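Local coordinates for putative phosphosugar isomerase (Clostridium difficile, PDB 3G68), which is probably a sugar-phosphate isomerase with two SIS domains, related to the isomerising part of glutamine-fructose-6-phosphate transaminase, at residues S24-N27 against E28-R31; S170-Y173 against N174-I177. All coordinates share one frame; numbering follows the deposited sequence. Where two conformers were deposited one is given.

Contact 1: S24-N27 against E28-R31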
loop_
_atom_site.group_PDB
_atom_site.type_symbol
_atom_site.label_atom_id
_atom_site.label_comp_id
_atom_site.label_asym_id
_atom_site.label_seq_id
_atom_site.Cartn_x
_atom_site.Cartn_y
_atom_site.Cartn_z
ATOM N N SER B 24 -5.534 -16.732 41.293
ATOM C CA SER B 24 -4.742 -16.678 42.526
ATOM C C SER B 24 -5.636 -16.644 43.754
ATOM O O SER B 24 -5.487 -17.465 44.660
ATOM C CB SER B 24 -3.787 -15.471 42.520
ATOM O OG SER B 24 -3.133 -15.288 43.776
ATOM N N LEU B 25 -6.601 -15.728 43.765
ATOM C CA LEU B 25 -7.455 -15.522 44.919
ATOM C C LEU B 25 -8.289 -16.751 45.334
ATOM O O LEU B 25 -8.370 -17.058 46.514
ATOM C CB LEU B 25 -8.373 -14.305 44.719
ATOM C CG LEU B 25 -9.168 -13.899 45.960
ATOM C CD1 LEU B 25 -8.213 -13.442 47.049
ATOM C CD2 LEU B 25 -10.159 -12.796 45.609
ATOM N N PHE B 26 -8.861 -17.455 44.360
ATOM C CA PHE B 26 -9.739 -18.591 44.627
ATOM C C PHE B 26 -9.076 -19.975 44.519
ATOM O O PHE B 26 -9.764 -21.005 44.556
ATOM C CB PHE B 26 -10.907 -18.510 43.651
ATOM C CG PHE B 26 -11.733 -17.268 43.834
ATOM C CD1 PHE B 26 -12.565 -17.139 44.950
ATOM C CD2 PHE B 26 -11.667 -16.211 42.922
ATOM C CE1 PHE B 26 -13.325 -15.979 45.151
ATOM C CE2 PHE B 26 -12.441 -15.047 43.127
ATOM C CZ PHE B 26 -13.277 -14.951 44.236
ATOM N N ASN B 27 -7.752 -20.003 44.409
ATOM C CA ASN B 27 -7.067 -21.261 44.184
ATOM C C ASN B 27 -7.252 -22.319 45.269
ATOM O O ASN B 27 -7.300 -23.501 44.949
ATOM C CB ASN B 27 -5.576 -21.063 44.005
ATOM C CG ASN B 27 -4.915 -22.300 43.396
ATOM O OD1 ASN B 27 -5.270 -22.735 42.296
ATOM N ND2 ASN B 27 -3.998 -22.881 44.119
ATOM N N GLU B 28 -7.368 -21.882 46.521
ATOM C CA GLU B 28 -7.499 -22.787 47.672
ATOM C C GLU B 28 -8.962 -23.130 47.928
ATOM O O GLU B 28 -9.316 -24.293 48.046
ATOM C CB GLU B 28 -6.882 -22.159 48.938
ATOM C CG GLU B 28 -6.755 -23.111 50.154
ATOM C CD GLU B 28 -6.520 -22.397 51.479
ATOM O OE1 GLU B 28 -6.802 -21.182 51.569
ATOM O OE2 GLU B 28 -6.106 -23.062 52.464
ATOM N N VAL B 29 -9.817 -22.116 48.021
ATOM C CA VAL B 29 -11.235 -22.367 48.308
ATOM C C VAL B 29 -11.912 -23.265 47.255
ATOM O O VAL B 29 -12.810 -24.011 47.596
ATOM C CB VAL B 29 -12.051 -21.045 48.535
ATOM C CG1 VAL B 29 -12.146 -20.240 47.242
ATOM C CG2 VAL B 29 -13.450 -21.352 49.121
ATOM N N LYS B 30 -11.492 -23.197 45.995
ATOM C CA LYS B 30 -12.119 -24.003 44.926
ATOM C C LYS B 30 -11.882 -25.501 45.135
ATOM O O LYS B 30 -12.615 -26.330 44.595
ATOM C CB LYS B 30 -11.567 -23.611 43.549
ATOM C CG LYS B 30 -10.128 -24.080 43.238
ATOM C CD LYS B 30 -9.652 -23.663 41.846
ATOM C CE LYS B 30 -8.264 -24.189 41.568
ATOM N NZ LYS B 30 -7.739 -23.785 40.243
ATOM N N ARG B 31 -10.795 -25.811 45.854
ATOM C CA ARG B 31 -10.369 -27.162 46.136
ATOM C C ARG B 31 -11.087 -27.831 47.339
ATOM O O ARG B 31 -10.983 -29.031 47.496
ATOM C CB ARG B 31 -8.839 -27.204 46.331
ATOM C CG ARG B 31 -8.026 -26.696 45.140
ATOM C CD ARG B 31 -6.544 -26.534 45.493
ATOM N NE ARG B 31 -5.788 -25.878 44.429
ATOM C CZ ARG B 31 -5.349 -26.469 43.311
ATOM N NH1 ARG B 31 -5.575 -27.759 43.058
ATOM N NH2 ARG B 31 -4.668 -25.760 42.422
HETATM O O HOH W 1 -8.672 -19.269 48.132
#
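Glu-28 follows Asn-27 directly, its CB beside Asn-27 C, and its side chain touches Tyr-129; a long, charged residue suits this exposed side of the turn. Val-29 does the apolar work. Its CG1 lies at the edge of the Phe-26 ring, near the ring plane, 3.9 Å from CD1. This methyl sits between the backbone N and the carbonyl carbon (chi1 67°), which brings it to the ring; the two side chains lie side by side, pointing the same way, and both touch Leu-157 and Leu-131. Beyond the end of helix 22-25, water 1 accepts from Val-29 N at 3.1 Å and donates to Leu-25 O at 2.8 Å, bridging two groups that a helix would bond directly. Lys-30 N makes a single i to i+4 bond, to Phe-26 O, at 3.1 Å. The extended lysine chain crosses the Asn-27 side chain at a slant, with CE close to the amide oxygen and NZ weakly bonded to OD1 at 3.4 Å; a long, weak ion pair with Glu-164 offers NZ a second partner. Arg-31 takes hold of the same asparagine from a different direction. Its NE makes a weak, bent bond of 2.9 Å to Asn-27 O (118° at the hydrogen), while NH2 donates to OD1 at 3.1 Å, the guanidinium and amide planes standing 75° apart. Asparagine suits this position because its short side chain places a second carbonyl close to that of its own backbone. Both oxygens therefore face cationic donors, which would be expected to polarise OD1 and favour this amide rotamer, while the neutral amide gives two neighbouring cations a shared acceptor without cancelling either charge.

Contact 2: S170-Y173 against N174-I177. With EDO (1,2-ethanediol), chain J.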
loop_
_atom_site.group_PDB
_atom_site.type_symbol
_atom_site.label_atom_id
_atom_site.label_comp_id
_atom_site.label_asym_id
_atom_site.label_seq_id
_atom_site.Cartn_x
_atom_site.Cartn_y
_atom_site.Cartn_z
ATOM N N SER B 170 -12.985 -25.574 30.683
ATOM C CA SER B 170 -12.106 -24.408 30.731
ATOM C C SER B 170 -12.551 -23.362 29.721
ATOM O O SER B 170 -12.479 -22.174 30.039
ATOM C CB SER B 170 -10.631 -24.777 30.513
ATOM O OG SER B 170 -10.198 -25.538 31.627
ATOM N N GLU B 171 -12.993 -23.777 28.527
ATOM C CA GLU B 171 -13.422 -22.799 27.537
ATOM C C GLU B 171 -14.721 -22.125 27.956
ATOM O O GLU B 171 -14.904 -20.949 27.682
ATOM C CB GLU B 171 -13.496 -23.397 26.130
ATOM C CG GLU B 171 -12.091 -23.668 25.557
ATOM C CD GLU B 171 -12.093 -24.219 24.139
ATOM O OE1 GLU B 171 -13.183 -24.536 23.609
ATOM O OE2 GLU B 171 -10.998 -24.358 23.554
ATOM N N LYS B 172 -15.605 -22.875 28.621
ATOM C CA LYS B 172 -16.877 -22.321 29.105
ATOM C C LYS B 172 -16.600 -21.283 30.186
ATOM O O LYS B 172 -17.220 -20.237 30.165
ATOM C CB LYS B 172 -17.830 -23.409 29.611
ATOM C CG LYS B 172 -19.193 -22.885 30.123
ATOM C CD LYS B 172 -20.049 -22.243 29.025
ATOM C CE LYS B 172 -21.407 -21.777 29.577
ATOM N NZ LYS B 172 -22.184 -20.932 28.602
ATOM N N TYR B 173 -15.656 -21.561 31.093
ATOM C CA TYR B 173 -15.191 -20.568 32.076
ATOM C C TYR B 173 -14.749 -19.304 31.321
ATOM O O TYR B 173 -15.237 -18.226 31.580
ATOM C CB TYR B 173 -14.028 -21.114 32.923
ATOM C CG TYR B 173 -13.451 -20.105 33.909
ATOM C CD1 TYR B 173 -12.473 -19.200 33.515
ATOM C CD2 TYR B 173 -13.891 -20.052 35.221
ATOM C CE1 TYR B 173 -11.957 -18.262 34.406
ATOM C CE2 TYR B 173 -13.367 -19.119 36.121
ATOM C CZ TYR B 173 -12.408 -18.223 35.695
ATOM O OH TYR B 173 -11.898 -17.287 36.584
ATOM N N ASN B 174 -13.819 -19.447 30.390
ATOM C CA ASN B 174 -13.347 -18.324 29.579
ATOM C C ASN B 174 -14.489 -17.547 28.872
ATOM O O ASN B 174 -14.495 -16.328 28.806
ATOM C CB ASN B 174 -12.376 -18.843 28.507
ATOM C CG ASN B 174 -11.802 -17.725 27.680
ATOM O OD1 ASN B 174 -12.196 -17.517 26.527
ATOM N ND2 ASN B 174 -10.924 -16.953 28.288
ATOM N N GLU B 175 -15.441 -18.261 28.312
ATOM C CA GLU B 175 -16.571 -17.617 27.656
ATOM C C GLU B 175 -17.386 -16.747 28.637
ATOM O O GLU B 175 -17.813 -15.650 28.282
ATOM C CB GLU B 175 -17.493 -18.653 27.070
ATOM C CG GLU B 175 -18.709 -18.074 26.386
ATOM C CD GLU B 175 -19.571 -19.109 25.685
ATOM O OE1 GLU B 175 -19.293 -20.321 25.792
ATOM O OE2 GLU B 175 -20.557 -18.689 25.034
ATOM N N GLU B 176 -17.646 -17.283 29.834
ATOM C CA GLU B 176 -18.378 -16.532 30.869
ATOM C C GLU B 176 -17.583 -15.315 31.348
ATOM O O GLU B 176 -18.163 -14.235 31.518
ATOM C CB GLU B 176 -18.804 -17.428 32.021
ATOM C CG GLU B 176 -19.805 -18.505 31.610
ATOM C CD GLU B 176 -21.018 -17.990 30.840
ATOM O OE1 GLU B 176 -21.685 -17.051 31.308
ATOM O OE2 GLU B 176 -21.334 -18.551 29.775
ATOM N N ILE B 177 -16.272 -15.465 31.529
ATOM C CA ILE B 177 -15.454 -14.282 31.863
ATOM C C ILE B 177 -15.599 -13.210 30.779
ATOM O O ILE B 177 -15.749 -12.039 31.090
ATOM C CB ILE B 177 -13.979 -14.622 32.028
ATOM C CG1 ILE B 177 -13.774 -15.530 33.253
ATOM C CG2 ILE B 177 -13.151 -13.339 32.131
ATOM C CD1 ILE B 177 -14.292 -14.992 34.546
HETATM C C1 EDO J . -12.125 -27.110 26.564
HETATM O O1 EDO J . -11.874 -26.378 27.770
HETATM C C2 EDO J . -13.608 -27.264 26.378
HETATM O O2 EDO J . -13.916 -27.318 24.992
HETATM O O HOH W 2 -14.141 -19.692 25.328
#
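Lys-172 meets Glu-176 from an uncommon direction: NZ reaches OE2 at 2.8 Å on the anti side of the carboxylate and 31° out of its plane, in a salt bridge one helical turn long at the start of helix 170-184. Both chains bend at chi2 to achieve this, the lysine folding forward along the helix (chi2 65°) and the glutamate curling so that its CG stays close to Lys-172 O. The carboxylate has further partners, for Lys-179 also bridges to OE2 and Tyr-309 OH is hydrogen-bonded to OE1. Glu-175 OE1 lies 4.1 Å from Lys-172 NZ, beyond a salt bridge but of the favourable sign. Tyr-173 and Ile-177 pack on helix 145-165, and CG1 of Ile-177 approaches the tyrosine ring obliquely, 3.5 Å from CE1. A tyrosine fits because its apolar ring packs on isoleucine while its hydroxyl bonds to Gln-160 and its ring forms a cation-pi contact with Arg-163. Regular backbone bonds join each of the four residues to the one four positions on, as between Ile-177 N and Tyr-173 O at 2.9 Å. Water 2 adds a bridge, donating to Glu-171 O at 2.8 Å and to Asn-174 OD1 at 3.2 Å, so that this backbone carbonyl serves both the water and Glu-175 N. At a subunit interface, Glu-171 and Asn-174 pack on Asn-21 of the second subunit. A 1,2-ethanediol, probably from the crystallisation liquor, accepts from Glu-171 N through O1 at 2.9 Å, gives a weak bond from O2 to Glu-171 OE1 and is also bonded to Ser-24 OG of the second subunit. The polar network thus pairs the buried charge of Glu-176 with two lysines and a hydroxyl, which would probably keep its carboxylate ionised and its rotation fixed.

Contact 1 comes first along the chain, at the end of helix 22-25 and in the loop leading to strand 36-40; contact 2 lies far later in sequence, in the first two turns of helix 170-184. Their centres are about 17 Å apart and their nearest atoms about 6 Å, without touching. Helix 145-165 joins them: Phe-26 and Ile-177 both pack on Leu-156, and Gln-160 meets both Phe-26 and Tyr-173, which also touches Ala-22 and Asp-23. Between subunits the link is more direct, since Glu-171 makes a weak hydrogen bond to Ser-24 of the second subunit. Both contacts therefore pack against helix 145-165, with contact 2 also at a subunit interface.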